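Local coordinates for protein aminoglycoside N(3)-acetyltransferase (Enterobacter cloacae, PDB 6NP2) that probably confers resistance to 2-deoxystreptamine antibiotics such as gentamicin and tobramycin by transferring an acetyl group from acetyl-CoA to their 3-amino group, at residues A[60-65]-A[90-95]; A[114-119]-A[185-190]; A[171-176]-A[257-262]. All coordinates share one frame; numbering follows the deposited sequence.

Contact 1: residues A[60-65]-A[90-95]; sequences VSWRDS and DHAPAY. With SIS ((1S,2S,3R,4S,6R)-4,6-diamino-3-{[(2S,3R)-3-amino-6-(aminomethyl)-3,4-dihydro-2H-pyran-2-yl]oxy}-2-hydroxycyclohexyl 3-deoxy-4-C-methyl-3-(methylamino)-beta-L-arabinopyranoside), chain B.
Val60 and Tyr95 join the two loops through a nearly straight backbone bond, Tyr95 N to Val60 O at 2.9 Å. A second one runs from Arg63 N to Pro93 O, also 2.9 Å, its donor standing 37° out of the carbonyl plane; the same oxygen lies in plane at the Trp62 indole edge. Water 1 donates to both Val60 O and Tyr95 O. Around this backbone frame, Ala92 CB meets Trp62 NE1 and CD1, each at 3.6 Å, and Pro93 CG rests over one face of the Arg63 guanidinium, 3.7 Å from NE. A salt bridge holds that guanidinium: Arg63 NH2 lies 2.8 Å from Asp64 OD2, on the syn side of that oxygen. Tyr95 carries its ring anti to the backbone N (chi1 -175°), which lays one face against the methylamino carbon C93 of the bound aminoglycoside; its OH approaches C83 at 3.3 Å. Ser61 OG, hydrogen-bonded to Asp118 O, sits 3.2 Å from C93. Between them, these two segments offer the drug's terminal sugar mainly van der Waals contact, while two backbone bonds and a shared water tie the loops together, with Arg113 bonded to both.

Contact 2: residues A[114-119]-A[185-190]; sequences SAHPDA and VTYSMP. Unlike the reference sequence in segment 114-119: Ser114 (reference Thr). With SIS ((1S,2S,3R,4S,6R)-4,6-diamino-3-{[(2S,3R)-3-amino-6-(aminomethyl)-3,4-dihydro-2H-pyran-2-yl]oxy}-2-hydroxycyclohexyl 3-deoxy-4-C-methyl-3-(methylamino)-beta-L-arabinopyranoside), chain B.
Pro117 and Met189 join the loop between strands 112-113 and 121-124 to strand 184-193 of the two-stranded antiparallel sheet, at the aminoglycoside site of this antibiotic N-acetyltransferase fold. The two side chains slide past each other in opposite directions, Pro117 CG coming within 3.8 Å of Met189 CB. Met189 leaves its backbone with CG anti to the carbonyl carbon (chi1 -65°) and then bends at both chi2 and chi3. The folded chain brings SD 3.9 Å from Pro117 CB and lets SD and CE both touch Asp118 CB, so the thioether packs against the aliphatic base of the acid. From there the Asp118 carboxylate reaches the drug: OD1 accepts from the methylamino nitrogen N33 and OD2 from the hydroxyl O23. Ser65 OG also bonds OD1, and this second-shell contact helps fix the rotation of the carboxylate. The negative charge probably favours a protonated methylamino group.

Two residues earlier on the strand, the side chains of His116 and Tyr187 cross at about a right angle. Tyr187 places CG between its backbone N and carbonyl carbon (chi1 55°), directing the phenol toward the loop, where its OH lies in the plane of the imidazole, 3.5 Å from CE1. Ala119 CB lies over the rim of one imidazole face. Water 2 bridges the pair, 2.8 Å from His116 NE2 and 2.7 Å from Tyr187 OH.

Contact 3: residues A[171-176]-A[257-262]; sequences HYAEAV and FGIEWL. With SIS ((1S,2S,3R,4S,6R)-4,6-diamino-3-{[(2S,3R)-3-amino-6-(aminomethyl)-3,4-dihydro-2H-pyran-2-yl]oxy}-2-hydroxycyclohexyl 3-deoxy-4-C-methyl-3-(methylamino)-beta-L-arabinopyranoside), chain B.
Helices 171-176 and 257-262 cross at -45° with their axes 8.5 Å apart at closest approach, running in broadly the same direction, and the backbones come nearest where Ala173 CA lies 4.9 Å from Ile259 CA. Small residues permit this approach. Ala173 directs its methyl at the second helix, where CB rests 4.0 Å from Gly258 C and 3.7 Å from Ile259 CG1. Gly258 presents bare backbone to that methyl.

Ile259 and Leu262 flank the alanine. With CG1 anti to its carbonyl carbon (chi1 -64°), Ile259 runs its longer branch past Ala173 toward Val176, and the methyl ends CD1 and Val176 CG2 meet at 3.5 Å as the two side chains cross obliquely. Leu262, one turn after Gly258, uses only CD1 in the contact, touching Ala173 O and Glu174 CA, each at 4.0 Å. The interface is thus apolar, although Glu174 belongs to it through its CG, near the same leucine methyl.

The carboxylate of Glu174 serves the other side of the helix. His171 ND1 donates to Glu174 OE2 at 2.8 Å; the oxygen lies in the imidazole plane, while the histidine meets the carboxylate from 48° above its plane. The bond to Glu174 helps hold the ring's rotation; ND1 is its donor, and NE2, at the other side of the ring, accepts from amine N32 of the drug at 2.9 Å, again at the ring edge. Helix 222-233 packs on both His171 and Glu174, and Tyr141 meets the imidazole ring. The arrangement combines close helix packing through an alanine-glycine contact with a His-carboxylate pair that meets N32, the 3-amino group acetylated in the reaction, and His171 also belongs to the acetyl-CoA and CoA binding sites.

All three contacts include a segment that meets the bound aminoglycoside. Contacts 1 and 2, with centres 11 Å apart, form a continuous group on one side of the chain's centre: Ser65 OG and Ser61 OG of the first meet Asp118 of the second. Contact 3 lies 27 Å from contact 1 and 22 Å from contact 2, centre to centre, and reaches the central ring of the same drug. Contact 1 closes before the others begin, whereas contacts 2 and 3 alternate along the chain, helix 170-176 being followed directly by strand 184-193. Loops 60-65, 90-95 and 114-119 and helix 170-176 meet the drug; strand 184-193 and helix 251-265 pack against loop 114-119 and helix 170-176 respectively.

Contact 1: residues A[60-65]-A[90-95]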
loop_
_atom_site.group_PDB
_atom_site.type_symbol
_atom_site.label_atom_id
_atom_site.label_comp_id
_atom_site.label_asym_id
_atom_site.label_seq_id
_atom_site.Cartn_x
_atom_site.Cartn_y
_atom_site.Cartn_z
ATOM N N VAL A 60 -0.126 -1.059 5.115
ATOM C CA VAL A 60 -0.954 -1.542 6.215
ATOM C C VAL A 60 -1.661 -0.427 6.983
ATOM O O VAL A 60 -2.713 -0.667 7.578
ATOM C CB VAL A 60 -0.158 -2.461 7.163
ATOM C CG1 VAL A 60 0.525 -3.584 6.377
ATOM C CG2 VAL A 60 0.874 -1.703 7.976
ATOM N N SER A 61 -1.105 0.783 6.982
ATOM C CA SER A 61 -1.725 1.924 7.671
ATOM C C SER A 61 -1.923 1.586 9.149
ATOM O O SER A 61 -1.105 0.863 9.736
ATOM C CB SER A 61 -2.969 2.346 6.921
ATOM O OG SER A 61 -3.545 3.537 7.456
ATOM N N TRP A 62 -2.979 2.130 9.744
ATOM C CA TRP A 62 -3.190 2.050 11.180
ATOM C C TRP A 62 -4.682 2.132 11.444
ATOM O O TRP A 62 -5.341 3.080 11.007
ATOM C CB TRP A 62 -2.484 3.224 11.845
ATOM C CG TRP A 62 -2.638 3.346 13.327
ATOM C CD1 TRP A 62 -2.962 2.364 14.226
ATOM C CD2 TRP A 62 -2.429 4.533 14.097
ATOM N NE1 TRP A 62 -2.980 2.879 15.508
ATOM C CE2 TRP A 62 -2.651 4.207 15.449
ATOM C CE3 TRP A 62 -2.069 5.845 13.774
ATOM C CZ2 TRP A 62 -2.521 5.138 16.466
ATOM C CZ3 TRP A 62 -1.944 6.766 14.784
ATOM C CH2 TRP A 62 -2.176 6.414 16.114
ATOM N N ARG A 63 -5.206 1.139 12.161
ATOM C CA ARG A 63 -6.617 1.086 12.520
ATOM C C ARG A 63 -7.099 2.405 13.094
ATOM O O ARG A 63 -8.217 2.852 12.799
ATOM C CB ARG A 63 -6.812 -0.005 13.573
ATOM C CG ARG A 63 -8.253 -0.260 13.962
ATOM C CD ARG A 63 -8.335 -1.206 15.139
ATOM N NE ARG A 63 -7.963 -0.532 16.379
ATOM C CZ ARG A 63 -7.979 -1.097 17.581
ATOM N NH1 ARG A 63 -8.308 -2.376 17.706
ATOM N NH2 ARG A 63 -7.634 -0.392 18.653
ATOM N N ASP A 64 -6.284 3.027 13.945
ATOM C CA ASP A 64 -6.693 4.192 14.719
ATOM C C ASP A 64 -6.024 5.471 14.241
ATOM O O ASP A 64 -5.851 6.413 15.008
ATOM C CB ASP A 64 -6.441 3.944 16.204
ATOM C CG ASP A 64 -7.199 2.758 16.705
ATOM O OD1 ASP A 64 -8.353 2.577 16.270
ATOM O OD2 ASP A 64 -6.640 1.996 17.506
ATOM N N SER A 65 -5.679 5.546 12.978
ATOM C CA SER A 65 -5.138 6.788 12.471
ATOM C C SER A 65 -6.154 7.917 12.626
ATOM O O SER A 65 -7.289 7.784 12.158
ATOM C CB SER A 65 -4.842 6.622 10.993
ATOM O OG SER A 65 -4.484 7.869 10.463
ATOM N N ASP A 90 5.300 -1.143 16.851
ATOM C CA ASP A 90 5.334 -2.522 17.314
ATOM C C ASP A 90 3.961 -3.052 17.701
ATOM O O ASP A 90 3.773 -4.272 17.758
ATOM C CB ASP A 90 6.268 -2.627 18.521
ATOM C CG ASP A 90 7.723 -2.355 18.168
ATOM O OD1 ASP A 90 8.135 -2.705 17.045
ATOM O OD2 ASP A 90 8.461 -1.822 19.027
ATOM N N HIS A 91 3.001 -2.176 17.992
ATOM C CA HIS A 91 1.734 -2.599 18.579
ATOM C C HIS A 91 0.497 -2.103 17.846
ATOM O O HIS A 91 -0.598 -2.611 18.114
ATOM C CB HIS A 91 1.660 -2.158 20.048
ATOM C CG HIS A 91 2.740 -2.758 20.890
ATOM N ND1 HIS A 91 3.877 -2.071 21.254
ATOM C CD2 HIS A 91 2.891 -4.012 21.370
ATOM C CE1 HIS A 91 4.662 -2.866 21.959
ATOM N NE2 HIS A 91 4.082 -4.048 22.047
ATOM N N ALA A 92 0.624 -1.145 16.951
ATOM C CA ALA A 92 -0.541 -0.520 16.340
ATOM C C ALA A 92 -1.140 -1.443 15.279
ATOM O O ALA A 92 -0.451 -1.800 14.318
ATOM C CB ALA A 92 -0.108 0.785 15.709
ATOM N N PRO A 93 -2.404 -1.838 15.399
ATOM C CA PRO A 93 -2.986 -2.713 14.373
ATOM C C PRO A 93 -3.129 -2.028 13.022
ATOM O O PRO A 93 -3.254 -0.801 12.918
ATOM C CB PRO A 93 -4.357 -3.085 14.943
ATOM C CG PRO A 93 -4.610 -2.156 16.057
ATOM C CD PRO A 93 -3.306 -1.632 16.542
ATOM N N ALA A 94 -3.127 -2.850 11.976
ATOM C CA ALA A 94 -3.338 -2.399 10.608
ATOM C C ALA A 94 -4.766 -1.874 10.425
ATOM O O ALA A 94 -5.680 -2.221 11.169
ATOM C CB ALA A 94 -3.071 -3.571 9.659
ATOM N N TYR A 95 -4.958 -1.063 9.381
ATOM C CA TYR A 95 -6.285 -0.529 9.060
ATOM C C TYR A 95 -7.120 -1.599 8.360
ATOM O O TYR A 95 -6.741 -2.048 7.274
ATOM C CB TYR A 95 -6.171 0.700 8.158
ATOM C CG TYR A 95 -7.508 1.352 7.902
ATOM C CD1 TYR A 95 -8.144 2.062 8.904
ATOM C CD2 TYR A 95 -8.132 1.248 6.668
ATOM C CE1 TYR A 95 -9.372 2.644 8.691
ATOM C CE2 TYR A 95 -9.370 1.836 6.439
ATOM C CZ TYR A 95 -9.981 2.522 7.459
ATOM O OH TYR A 95 -11.203 3.114 7.250
HETATM C C11 SIS B . -10.069 4.677 -1.131
HETATM C C12 SIS B . -5.507 5.943 1.152
HETATM C C13 SIS B . -7.081 7.723 3.590
HETATM C C21 SIS B . -10.841 3.376 -1.349
HETATM C C22 SIS B . -5.351 5.905 -0.363
HETATM C C23 SIS B . -6.453 7.516 4.959
HETATM C C31 SIS B . -12.332 3.727 -1.467
HETATM C C32 SIS B . -6.399 4.949 -0.921
HETATM C C33 SIS B . -7.273 6.504 5.766
HETATM C C41 SIS B . -12.522 4.939 -2.345
HETATM C C42 SIS B . -7.809 5.385 -0.537
HETATM C C43 SIS B . -8.732 6.953 5.832
HETATM C C51 SIS B . -11.531 5.720 -2.694
HETATM C C52 SIS B . -7.962 5.537 0.969
HETATM C C53 SIS B . -9.277 7.259 4.437
HETATM C C61 SIS B . -11.818 6.927 -3.556
HETATM C C62 SIS B . -6.891 6.463 1.514
HETATM C C83 SIS B . -9.607 5.845 6.427
HETATM C C93 SIS B . -6.392 4.979 7.494
HETATM N N12 SIS B . -4.473 6.796 1.739
HETATM N N21 SIS B . -10.341 2.716 -2.562
HETATM N N32 SIS B . -6.336 4.890 -2.391
HETATM N N33 SIS B . -6.694 6.383 7.127
HETATM N N61 SIS B . -10.970 8.049 -3.126
HETATM O O11 SIS B . -8.681 4.359 -1.013
HETATM O O23 SIS B . -5.158 6.965 4.780
HETATM O O43 SIS B . -8.767 8.121 6.646
HETATM O O51 SIS B . -10.267 5.518 -2.271
HETATM O O52 SIS B . -9.232 6.109 1.259
HETATM O O53 SIS B . -8.423 8.150 3.719
HETATM O O62 SIS B . -7.046 6.467 2.932
HETATM O O HOH W 1 -4.297 -2.613 6.240
#

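Contact 2: residues A[114-119]-A[185-190]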
loop_
_atom_site.group_PDB
_atom_site.type_symbol
_atom_site.label_atom_id
_atom_site.label_comp_id
_atom_site.label_asym_id
_atom_site.label_seq_id
_atom_site.Cartn_x
_atom_site.Cartn_y
_atom_site.Cartn_z
ATOM N N SER A 114 7.072 0.889 8.871
ATOM C CA SER A 114 7.452 2.278 8.653
ATOM C C SER A 114 6.780 3.221 9.642
ATOM O O SER A 114 5.734 2.929 10.225
ATOM C CB SER A 114 7.176 2.724 7.224
ATOM O OG SER A 114 5.826 3.115 7.053
ATOM N N ALA A 115 7.403 4.392 9.781
ATOM C CA ALA A 115 7.118 5.348 10.836
ATOM C C ALA A 115 5.951 6.276 10.538
ATOM O O ALA A 115 5.534 7.013 11.435
ATOM C CB ALA A 115 8.372 6.190 11.064
ATOM N N HIS A 116 5.445 6.297 9.327
ATOM C CA HIS A 116 4.360 7.206 8.984
ATOM C C HIS A 116 3.055 6.596 9.477
ATOM O O HIS A 116 2.660 5.540 8.991
ATOM C CB HIS A 116 4.320 7.372 7.476
ATOM C CG HIS A 116 3.466 8.504 7.014
ATOM N ND1 HIS A 116 2.122 8.595 7.298
ATOM C CD2 HIS A 116 3.774 9.574 6.249
ATOM C CE1 HIS A 116 1.639 9.684 6.727
ATOM N NE2 HIS A 116 2.621 10.287 6.080
ATOM N N PRO A 117 2.359 7.205 10.439
ATOM C CA PRO A 117 1.242 6.472 11.047
ATOM C C PRO A 117 0.093 6.203 10.102
ATOM O O PRO A 117 -0.545 5.153 10.197
ATOM C CB PRO A 117 0.848 7.360 12.234
ATOM C CG PRO A 117 2.098 8.090 12.556
ATOM C CD PRO A 117 2.697 8.405 11.221
ATOM N N ASP A 118 -0.214 7.123 9.197
ATOM C CA ASP A 118 -1.342 6.930 8.296
ATOM C C ASP A 118 -0.959 6.132 7.060
ATOM O O ASP A 118 -1.767 5.350 6.552
ATOM C CB ASP A 118 -1.960 8.269 7.894
ATOM C CG ASP A 118 -3.284 8.086 7.180
ATOM O OD1 ASP A 118 -4.264 7.640 7.825
ATOM O OD2 ASP A 118 -3.332 8.366 5.966
ATOM N N ALA A 119 0.257 6.325 6.566
ATOM C CA ALA A 119 0.728 5.652 5.357
ATOM C C ALA A 119 1.580 4.420 5.674
ATOM O O ALA A 119 2.283 3.916 4.795
ATOM C CB ALA A 119 1.502 6.643 4.493
ATOM N N VAL A 185 -3.839 17.984 1.315
ATOM C CA VAL A 185 -4.546 17.868 2.580
ATOM C C VAL A 185 -3.585 18.200 3.703
ATOM O O VAL A 185 -2.369 18.024 3.577
ATOM C CB VAL A 185 -5.136 16.456 2.802
ATOM C CG1 VAL A 185 -6.269 16.179 1.839
ATOM C CG2 VAL A 185 -4.059 15.374 2.694
ATOM N N THR A 186 -4.148 18.671 4.819
ATOM C CA THR A 186 -3.409 18.880 6.053
ATOM C C THR A 186 -4.006 17.990 7.128
ATOM O O THR A 186 -5.229 17.912 7.276
ATOM C CB THR A 186 -3.472 20.342 6.486
ATOM O OG1 THR A 186 -2.822 21.148 5.503
ATOM C CG2 THR A 186 -2.786 20.538 7.827
ATOM N N TYR A 187 -3.147 17.286 7.858
ATOM C CA TYR A 187 -3.614 16.421 8.928
ATOM C C TYR A 187 -2.500 16.305 9.958
ATOM O O TYR A 187 -1.369 16.757 9.739
ATOM C CB TYR A 187 -4.089 15.057 8.403
ATOM C CG TYR A 187 -3.087 14.290 7.578
ATOM C CD1 TYR A 187 -2.091 13.532 8.172
ATOM C CD2 TYR A 187 -3.146 14.305 6.205
ATOM C CE1 TYR A 187 -1.183 12.804 7.403
ATOM C CE2 TYR A 187 -2.253 13.576 5.434
ATOM C CZ TYR A 187 -1.271 12.836 6.038
ATOM O OH TYR A 187 -0.374 12.099 5.289
ATOM N N SER A 188 -2.835 15.713 11.100
ATOM C CA SER A 188 -1.900 15.613 12.208
ATOM C C SER A 188 -1.835 14.179 12.701
ATOM O O SER A 188 -2.865 13.503 12.804
ATOM C CB SER A 188 -2.330 16.514 13.384
ATOM O OG SER A 188 -2.364 17.885 13.022
ATOM N N MET A 189 -0.623 13.728 13.014
ATOM C CA MET A 189 -0.415 12.380 13.525
ATOM C C MET A 189 0.389 12.428 14.813
ATOM O O MET A 189 1.303 13.247 14.950
ATOM C CB MET A 189 0.333 11.505 12.513
ATOM C CG MET A 189 -0.470 11.256 11.250
ATOM S SD MET A 189 -1.812 10.080 11.459
ATOM C CE MET A 189 -3.176 10.909 10.647
ATOM N N PRO A 190 0.087 11.538 15.756
ATOM C CA PRO A 190 0.838 11.502 17.014
ATOM C C PRO A 190 1.944 10.474 16.918
ATOM O O PRO A 190 1.661 9.283 16.745
ATOM C CB PRO A 190 -0.237 11.108 18.026
ATOM C CG PRO A 190 -1.181 10.242 17.254
ATOM C CD PRO A 190 -1.101 10.668 15.807
HETATM C C11 SIS B . -10.069 4.677 -1.131
HETATM C C12 SIS B . -5.507 5.943 1.152
HETATM C C13 SIS B . -7.081 7.723 3.590
HETATM C C21 SIS B . -10.841 3.376 -1.349
HETATM C C22 SIS B . -5.351 5.905 -0.363
HETATM C C23 SIS B . -6.453 7.516 4.959
HETATM C C31 SIS B . -12.332 3.727 -1.467
HETATM C C32 SIS B . -6.399 4.949 -0.921
HETATM C C33 SIS B . -7.273 6.504 5.766
HETATM C C41 SIS B . -12.522 4.939 -2.345
HETATM C C42 SIS B . -7.809 5.385 -0.537
HETATM C C43 SIS B . -8.732 6.953 5.832
HETATM C C51 SIS B . -11.531 5.720 -2.694
HETATM C C52 SIS B . -7.962 5.537 0.969
HETATM C C53 SIS B . -9.277 7.259 4.437
HETATM C C61 SIS B . -11.818 6.927 -3.556
HETATM C C62 SIS B . -6.891 6.463 1.514
HETATM C C83 SIS B . -9.607 5.845 6.427
HETATM C C93 SIS B . -6.392 4.979 7.494
HETATM N N12 SIS B . -4.473 6.796 1.739
HETATM N N21 SIS B . -10.341 2.716 -2.562
HETATM N N32 SIS B . -6.336 4.890 -2.391
HETATM N N33 SIS B . -6.694 6.383 7.127
HETATM N N61 SIS B . -10.970 8.049 -3.126
HETATM O O11 SIS B . -8.681 4.359 -1.013
HETATM O O23 SIS B . -5.158 6.965 4.780
HETATM O O43 SIS B . -8.767 8.121 6.646
HETATM O O51 SIS B . -10.267 5.518 -2.271
HETATM O O52 SIS B . -9.232 6.109 1.259
HETATM O O53 SIS B . -8.423 8.150 3.719
HETATM O O62 SIS B . -7.046 6.467 2.932
HETATM O O HOH W 2 2.244 12.764 4.784
#

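Contact 3: residues A[171-176]-A[257-262]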
loop_
_atom_site.group_PDB
_atom_site.type_symbol
_atom_site.label_atom_id
_atom_site.label_comp_id
_atom_site.label_asym_id
_atom_site.label_seq_id
_atom_site.Cartn_x
_atom_site.Cartn_y
_atom_site.Cartn_z
ATOM N N HIS A 171 -0.237 6.195 -6.291
ATOM C CA HIS A 171 -0.164 7.489 -5.627
ATOM C C HIS A 171 1.201 8.139 -5.797
ATOM O O HIS A 171 1.301 9.368 -5.690
ATOM C CB HIS A 171 -0.544 7.375 -4.157
ATOM C CG HIS A 171 -1.966 6.970 -3.941
ATOM N ND1 HIS A 171 -3.029 7.723 -4.395
ATOM C CD2 HIS A 171 -2.508 5.912 -3.296
ATOM C CE1 HIS A 171 -4.161 7.119 -4.068
ATOM N NE2 HIS A 171 -3.871 6.019 -3.397
ATOM N N TYR A 172 2.247 7.377 -6.129
ATOM C CA TYR A 172 3.517 7.995 -6.482
ATOM C C TYR A 172 3.386 8.794 -7.775
ATOM O O TYR A 172 3.930 9.902 -7.892
ATOM C CB TYR A 172 4.604 6.916 -6.626
ATOM C CG TYR A 172 5.971 7.481 -6.971
ATOM C CD1 TYR A 172 6.281 7.824 -8.271
ATOM C CD2 TYR A 172 6.943 7.685 -5.994
ATOM C CE1 TYR A 172 7.491 8.369 -8.594
ATOM C CE2 TYR A 172 8.165 8.230 -6.313
ATOM C CZ TYR A 172 8.436 8.561 -7.614
ATOM O OH TYR A 172 9.647 9.121 -7.934
ATOM N N ALA A 173 2.682 8.245 -8.770
ATOM C CA ALA A 173 2.474 8.975 -10.016
ATOM C C ALA A 173 1.739 10.279 -9.769
ATOM O O ALA A 173 2.076 11.312 -10.359
ATOM C CB ALA A 173 1.701 8.107 -11.008
ATOM N N GLU A 174 0.743 10.251 -8.888
ATOM C CA GLU A 174 0.021 11.465 -8.544
ATOM C C GLU A 174 0.947 12.477 -7.899
ATOM O O GLU A 174 0.875 13.672 -8.192
ATOM C CB GLU A 174 -1.142 11.119 -7.609
ATOM C CG GLU A 174 -2.187 10.257 -8.271
ATOM C CD GLU A 174 -3.375 9.941 -7.423
ATOM O OE1 GLU A 174 -4.455 9.694 -8.004
ATOM O OE2 GLU A 174 -3.240 9.919 -6.187
ATOM N N ALA A 175 1.823 12.021 -7.009
ATOM C CA ALA A 175 2.720 12.928 -6.308
ATOM C C ALA A 175 3.650 13.657 -7.264
ATOM O O ALA A 175 3.899 14.854 -7.094
ATOM C CB ALA A 175 3.531 12.138 -5.280
ATOM N N VAL A 176 4.179 12.967 -8.284
ATOM C CA VAL A 176 5.182 13.576 -9.151
ATOM C C VAL A 176 4.602 14.171 -10.435
ATOM O O VAL A 176 5.335 14.843 -11.168
ATOM C CB VAL A 176 6.352 12.623 -9.485
ATOM C CG1 VAL A 176 7.002 12.083 -8.216
ATOM C CG2 VAL A 176 5.917 11.466 -10.393
ATOM N N PHE A 257 3.438 4.710 -16.717
ATOM C CA PHE A 257 2.228 4.896 -17.500
ATOM C C PHE A 257 1.317 5.915 -16.837
ATOM O O PHE A 257 0.714 6.748 -17.514
ATOM C CB PHE A 257 1.533 3.536 -17.642
ATOM C CG PHE A 257 0.215 3.581 -18.363
ATOM C CD1 PHE A 257 -0.963 3.831 -17.673
ATOM C CD2 PHE A 257 0.143 3.345 -19.724
ATOM C CE1 PHE A 257 -2.177 3.855 -18.318
ATOM C CE2 PHE A 257 -1.074 3.367 -20.374
ATOM C CZ PHE A 257 -2.235 3.630 -19.673
ATOM N N GLY A 258 1.177 5.837 -15.520
ATOM C CA GLY A 258 0.296 6.760 -14.822
ATOM C C GLY A 258 0.758 8.206 -14.865
ATOM O O GLY A 258 -0.064 9.121 -14.973
ATOM N N ILE A 259 2.067 8.433 -14.759
ATOM C CA ILE A 259 2.607 9.785 -14.893
ATOM C C ILE A 259 2.269 10.333 -16.270
ATOM O O ILE A 259 1.764 11.451 -16.411
ATOM C CB ILE A 259 4.122 9.787 -14.636
ATOM C CG1 ILE A 259 4.415 9.373 -13.194
ATOM C CG2 ILE A 259 4.735 11.155 -14.954
ATOM C CD1 ILE A 259 5.872 9.044 -12.941
ATOM N N GLU A 260 2.510 9.539 -17.301
ATOM C CA GLU A 260 2.204 9.975 -18.654
ATOM C C GLU A 260 0.712 10.209 -18.830
ATOM O O GLU A 260 0.302 11.159 -19.497
ATOM C CB GLU A 260 2.692 8.912 -19.630
ATOM C CG GLU A 260 4.204 8.788 -19.662
ATOM C CD GLU A 260 4.701 7.618 -20.502
ATOM O OE1 GLU A 260 5.714 6.999 -20.108
ATOM O OE2 GLU A 260 4.082 7.312 -21.544
ATOM N N TRP A 261 -0.112 9.345 -18.244
ATOM C CA TRP A 261 -1.560 9.443 -18.374
ATOM C C TRP A 261 -2.058 10.762 -17.797
ATOM O O TRP A 261 -2.870 11.463 -18.413
ATOM C CB TRP A 261 -2.171 8.256 -17.626
ATOM C CG TRP A 261 -3.635 7.995 -17.790
ATOM C CD1 TRP A 261 -4.205 7.076 -18.619
ATOM C CD2 TRP A 261 -4.721 8.613 -17.075
ATOM N NE1 TRP A 261 -5.574 7.087 -18.473
ATOM C CE2 TRP A 261 -5.913 8.019 -17.528
ATOM C CE3 TRP A 261 -4.795 9.598 -16.080
ATOM C CZ2 TRP A 261 -7.159 8.381 -17.037
ATOM C CZ3 TRP A 261 -6.036 9.960 -15.599
ATOM C CH2 TRP A 261 -7.202 9.355 -16.077
ATOM N N LEU A 262 -1.593 11.099 -16.597
ATOM C CA LEU A 262 -2.001 12.345 -15.968
ATOM C C LEU A 262 -1.495 13.542 -16.749
ATOM O O LEU A 262 -2.236 14.513 -16.959
ATOM C CB LEU A 262 -1.482 12.382 -14.530
ATOM C CG LEU A 262 -2.202 11.444 -13.571
ATOM C CD1 LEU A 262 -1.420 11.297 -12.291
ATOM C CD2 LEU A 262 -3.601 11.949 -13.268
HETATM C C11 SIS B . -10.069 4.677 -1.131
HETATM C C12 SIS B . -5.507 5.943 1.152
HETATM C C13 SIS B . -7.081 7.723 3.590
HETATM C C21 SIS B . -10.841 3.376 -1.349
HETATM C C22 SIS B . -5.351 5.905 -0.363
HETATM C C23 SIS B . -6.453 7.516 4.959
HETATM C C31 SIS B . -12.332 3.727 -1.467
HETATM C C32 SIS B . -6.399 4.949 -0.921
HETATM C C33 SIS B . -7.273 6.504 5.766
HETATM C C41 SIS B . -12.522 4.939 -2.345
HETATM C C42 SIS B . -7.809 5.385 -0.537
HETATM C C43 SIS B . -8.732 6.953 5.832
HETATM C C51 SIS B . -11.531 5.720 -2.694
HETATM C C52 SIS B . -7.962 5.537 0.969
HETATM C C53 SIS B . -9.277 7.259 4.437
HETATM C C61 SIS B . -11.818 6.927 -3.556
HETATM C C62 SIS B . -6.891 6.463 1.514
HETATM C C83 SIS B . -9.607 5.845 6.427
HETATM C C93 SIS B . -6.392 4.979 7.494
HETATM N N12 SIS B . -4.473 6.796 1.739
HETATM N N21 SIS B . -10.341 2.716 -2.562
HETATM N N32 SIS B . -6.336 4.890 -2.391
HETATM N N33 SIS B . -6.694 6.383 7.127
HETATM N N61 SIS B . -10.970 8.049 -3.126
HETATM O O11 SIS B . -8.681 4.359 -1.013
HETATM O O23 SIS B . -5.158 6.965 4.780
HETATM O O43 SIS B . -8.767 8.121 6.646
HETATM O O51 SIS B . -10.267 5.518 -2.271
HETATM O O52 SIS B . -9.232 6.109 1.259
HETATM O O53 SIS B . -8.423 8.150 3.719
HETATM O O62 SIS B . -7.046 6.467 2.932
#